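Local coordinates for protein cytochrome P450 monooxygenase (Rhodococcus sp. ECU0066, PDB 6KBH) that is a self-sufficient cytochrome P450 that probably carries out monooxygenation, its heme, FMN and [2Fe-2S] centres lying in one chain, at residues K396-R400 with A727-A731. Sequence-based numbering, arbitrary orientation.
With HEM (protoporphyrin IX containing Fe), chain C.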
ATOM      1  N   LYS A 396       2.890  10.481  -1.191  1.00 70.23           N
ATOM      2  CA  LYS A 396       3.159   9.331  -0.333  1.00 70.42           C
ATOM      3  C   LYS A 396       3.758   8.176  -1.126  1.00 75.23           C
ATOM      4  O   LYS A 396       4.686   7.510  -0.655  1.00 73.54           O
ATOM      5  CB  LYS A 396       1.879   8.893   0.387  1.00 72.12           C
ATOM      6  CG  LYS A 396       0.732   8.439  -0.511  1.00 68.04           C
ATOM      7  CD  LYS A 396      -0.394   7.855   0.331  1.00 75.30           C
ATOM      8  CE  LYS A 396      -1.546   7.359  -0.521  1.00 80.95           C
ATOM      9  NZ  LYS A 396      -2.597   6.711   0.314  1.00 83.55           N
ATOM     10  N   ASN A 397       3.255   7.934  -2.338  1.00 70.50           N
ATOM     11  CA  ASN A 397       3.813   6.862  -3.152  1.00 78.02           C
ATOM     12  C   ASN A 397       5.146   7.253  -3.773  1.00 77.19           C
ATOM     13  O   ASN A 397       5.982   6.380  -4.034  1.00 75.68           O
ATOM     14  CB  ASN A 397       2.816   6.451  -4.233  1.00 78.20           C
ATOM     15  CG  ASN A 397       1.551   5.866  -3.653  1.00 74.53           C
ATOM     16  OD1 ASN A 397       1.488   4.678  -3.353  1.00 85.32           O
ATOM     17  ND2 ASN A 397       0.541   6.701  -3.474  1.00 87.16           N
ATOM     18  N   LEU A 398       5.366   8.546  -4.019  1.00 72.43           N
ATOM     19  CA  LEU A 398       6.700   8.989  -4.404  1.00 69.08           C
ATOM     20  C   LEU A 398       7.695   8.734  -3.280  1.00 78.48           C
ATOM     21  O   LEU A 398       8.811   8.259  -3.523  1.00 79.46           O
ATOM     22  CB  LEU A 398       6.677  10.469  -4.784  1.00 70.65           C
ATOM     23  CG  LEU A 398       8.031  11.101  -5.119  1.00 75.34           C
ATOM     24  CD1 LEU A 398       8.744  10.310  -6.207  1.00 69.57           C
ATOM     25  CD2 LEU A 398       7.863  12.555  -5.533  1.00 72.02           C
ATOM     26  N   ALA A 399       7.299   9.029  -2.039  1.00 78.15           N
ATOM     27  CA  ALA A 399       8.158   8.733  -0.898  1.00 80.53           C
ATOM     28  C   ALA A 399       8.238   7.234  -0.640  1.00 76.28           C
ATOM     29  O   ALA A 399       9.294   6.721  -0.254  1.00 75.74           O
ATOM     30  CB  ALA A 399       7.654   9.467   0.345  1.00 70.64           C
ATOM     31  N   ARG A 400       7.133   6.514  -0.844  1.00 65.86           N
ATOM     32  CA  ARG A 400       7.151   5.065  -0.671  1.00 74.57           C
ATOM     33  C   ARG A 400       8.112   4.409  -1.654  1.00 83.99           C
ATOM     34  O   ARG A 400       8.899   3.531  -1.281  1.00 86.03           O
ATOM     35  CB  ARG A 400       5.743   4.499  -0.841  1.00 79.75           C
ATOM     36  CG  ARG A 400       4.908   4.496   0.417  1.00 70.65           C
ATOM     37  CD  ARG A 400       3.449   4.257   0.084  1.00 70.23           C
ATOM     38  NE  ARG A 400       2.663   3.953   1.271  1.00 65.17           N
ATOM     39  CZ  ARG A 400       1.335   3.970   1.310  1.00 80.71           C
ATOM     40  NH1 ARG A 400       0.642   4.277   0.220  1.00 82.31           N
ATOM     41  NH2 ARG A 400       0.697   3.677   2.437  1.00 80.83           N
ATOM     42  N   ALA A 727      -7.746   8.947  -7.018  1.00 84.14           N
ATOM     43  CA  ALA A 727      -7.615   9.684  -5.775  1.00 79.35           C
ATOM     44  C   ALA A 727      -6.413   9.227  -4.964  1.00 85.64           C
ATOM     45  O   ALA A 727      -6.250   9.646  -3.815  1.00 76.94           O
ATOM     46  CB  ALA A 727      -8.890   9.545  -4.939  1.00 78.38           C
ATOM     47  N   ASN A 728      -5.571   8.380  -5.546  1.00 92.52           N
ATOM     48  CA  ASN A 728      -4.409   7.781  -4.878  1.00 90.20           C
ATOM     49  C   ASN A 728      -4.781   7.142  -3.540  1.00 84.22           C
ATOM     50  O   ASN A 728      -4.083   7.291  -2.535  1.00 91.31           O
ATOM     51  CB  ASN A 728      -3.255   8.771  -4.726  1.00 75.55           C
ATOM     52  CG  ASN A 728      -1.921   8.046  -4.703  1.00 81.20           C
ATOM     53  OD1 ASN A 728      -1.849   6.839  -4.475  1.00104.53           O
ATOM     54  ND2 ASN A 728      -0.852   8.781  -4.979  1.00 84.36           N
ATOM     55  N   ILE A 729      -5.881   6.442  -3.527  1.00 81.89           N
ATOM     56  CA  ILE A 729      -6.261   5.619  -2.390  1.00 82.46           C
ATOM     57  C   ILE A 729      -5.612   4.258  -2.548  1.00 84.11           C
ATOM     58  O   ILE A 729      -5.507   3.736  -3.661  1.00 79.66           O
ATOM     59  CB  ILE A 729      -7.785   5.505  -2.298  1.00 81.67           C
ATOM     60  CG1 ILE A 729      -8.355   6.892  -2.077  1.00 83.48           C
ATOM     61  CG2 ILE A 729      -8.222   4.528  -1.185  1.00 79.16           C
ATOM     62  CD1 ILE A 729      -9.794   6.931  -2.321  1.00 91.74           C
ATOM     63  N   ASP A 730      -5.148   3.694  -1.439  1.00 90.70           N
ATOM     64  CA  ASP A 730      -4.446   2.425  -1.505  1.00 90.12           C
ATOM     65  C   ASP A 730      -5.382   1.322  -1.982  1.00 86.97           C
ATOM     66  O   ASP A 730      -6.514   1.196  -1.504  1.00 93.45           O
ATOM     67  CB  ASP A 730      -3.848   2.078  -0.145  1.00 85.64           C
ATOM     68  CG  ASP A 730      -2.611   2.896   0.166  1.00 87.95           C
ATOM     69  OD1 ASP A 730      -2.230   3.728  -0.684  1.00 79.81           O
ATOM     70  OD2 ASP A 730      -2.022   2.710   1.254  1.00 89.34           O
ATOM     71  N   ALA A 731      -4.905   0.525  -2.936  1.00 88.66           N
ATOM     72  CA  ALA A 731      -5.688  -0.567  -3.493  1.00 79.87           C
ATOM     73  C   ALA A 731      -4.738  -1.532  -4.184  1.00 80.34           C
ATOM     74  O   ALA A 731      -3.743  -1.108  -4.776  1.00 84.26           O
ATOM     75  CB  ALA A 731      -6.740  -0.060  -4.484  1.00 78.78           C
TER
HETATM   76  CHA HEM C 802       0.482  16.764   2.956  1.00 72.55           C
HETATM   77  CHB HEM C 802       3.545  13.672   5.507  1.00 63.93           C
HETATM   78  CHC HEM C 802       6.631  13.121   1.242  1.00 71.37           C
HETATM   79  CHD HEM C 802       3.569  16.187  -1.255  1.00 75.61           C
HETATM   80  C1A HEM C 802       1.243  15.896   3.857  1.00 72.69           C
HETATM   81  C2A HEM C 802       0.635  15.828   5.190  1.00 58.52           C
HETATM   82  C3A HEM C 802       1.479  14.969   5.897  1.00 62.31           C
HETATM   83  C4A HEM C 802       2.534  14.598   4.917  1.00 54.12           C
HETATM   84  CMA HEM C 802       1.338  14.538   7.323  1.00 59.17           C
HETATM   85  CAA HEM C 802      -0.611  16.490   5.694  1.00 61.54           C
HETATM   86  CBA HEM C 802      -1.789  15.577   5.838  1.00 63.91           C
HETATM   87  CGA HEM C 802      -3.137  16.156   6.108  1.00 66.22           C
HETATM   88  O1A HEM C 802      -3.014  17.342   6.513  1.00 78.76           O
HETATM   89  O2A HEM C 802      -4.025  15.295   5.860  1.00 62.93           O
HETATM   90  C1B HEM C 802       4.671  13.227   4.627  1.00 62.92           C
HETATM   91  C2B HEM C 802       5.796  12.274   5.052  1.00 72.66           C
HETATM   92  C3B HEM C 802       6.755  12.103   3.711  1.00 59.53           C
HETATM   93  C4B HEM C 802       6.112  12.969   2.645  1.00 64.04           C
HETATM   94  CMB HEM C 802       5.981  11.645   6.391  1.00 76.81           C
HETATM   95  CAB HEM C 802       8.000  11.296   3.571  1.00 62.85           C
HETATM   96  CBB HEM C 802       7.953   9.862   3.971  1.00 68.12           C
HETATM   97  C1C HEM C 802       5.821  14.014   0.365  1.00 75.70           C
HETATM   98  C2C HEM C 802       6.427  14.080  -0.939  1.00 69.59           C
HETATM   99  C3C HEM C 802       5.603  14.925  -1.649  1.00 74.99           C
HETATM  100  C4C HEM C 802       4.567  15.282  -0.691  1.00 70.29           C
HETATM  101  CMC HEM C 802       7.662  13.389  -1.416  1.00 69.16           C
HETATM  102  CAC HEM C 802       5.756  15.331  -3.082  1.00 78.89           C
HETATM  103  CBC HEM C 802       6.182  16.710  -3.439  1.00 75.69           C
HETATM  104  C1D HEM C 802       2.580  16.490  -0.214  1.00 63.44           C
HETATM  105  C2D HEM C 802       1.507  17.417  -0.704  1.00 60.68           C
HETATM  106  C3D HEM C 802       0.533  17.605   0.615  1.00 66.16           C
HETATM  107  C4D HEM C 802       1.193  16.753   1.662  1.00 67.02           C
HETATM  108  CMD HEM C 802       1.384  18.012  -2.063  1.00 76.36           C
HETATM  109  CAD HEM C 802      -0.709  18.417   0.711  1.00 75.64           C
HETATM  110  CBD HEM C 802      -1.929  17.801   0.110  1.00 59.85           C
HETATM  111  CGD HEM C 802      -3.243  18.346   0.537  1.00 68.09           C
HETATM  112  O1D HEM C 802      -3.068  18.986   1.602  1.00 73.85           O
HETATM  113  O2D HEM C 802      -4.149  18.008  -0.267  1.00 65.26           O
HETATM  114  NA  HEM C 802       2.414  15.152   3.663  1.00 70.35           N
HETATM  115  NB  HEM C 802       4.813  13.588   3.175  1.00 67.37           N
HETATM  116  NC  HEM C 802       4.670  14.748   0.543  1.00 75.22           N
HETATM  117  ND  HEM C 802       2.466  15.976   1.225  1.00 64.76           N
HETATM  118 FE   HEM C 802       3.747  14.880   2.260  1.00 75.70          FE
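Lys-396 and Arg-400, one turn apart on helix 396-413 of the P450 fold, converge on Asp-730 of the [2Fe-2S] domain in a salt-bridge network. The helix follows the heme-ligating Cys-393, and Ala-399 CB packs 3.7 Å from heme CBB. The contact therefore joins the proximal side of the heme to the ferredoxin domain. Arg-400 grips the carboxylate end-on. Arg-400 NH1 lies 3.1 Å from Asp-730 OD1, and Arg-400 NH2 meets the syn lone pair of Asp-730 OD2, also at 3.1 Å. The fit is twisted, with guanidinium and carboxylate planes 39° apart. Glu-320 pairs with Arg-400 NE. The Lys-396 chain is extended beyond CG and brings Lys-396 NZ 3.2 Å from Asp-730 OD1, above the carboxylate plane. Gln-392 also holds this NZ. Replacing Asp-730 by alanine would probably leave Lys-396 and Arg-400 without the carboxylate they share, and so weaken the tie between the domains. Asn-728, at positive phi, is the C-prime residue of the Schellman motif ending helix 720-726. Its CG is anti to the backbone N (chi1 -152°), which carries the amide toward that of Asn-397. The two amide planes are 13° apart. Beside them, Lys-396 CE lies 3.2 Å from Asn-728 O.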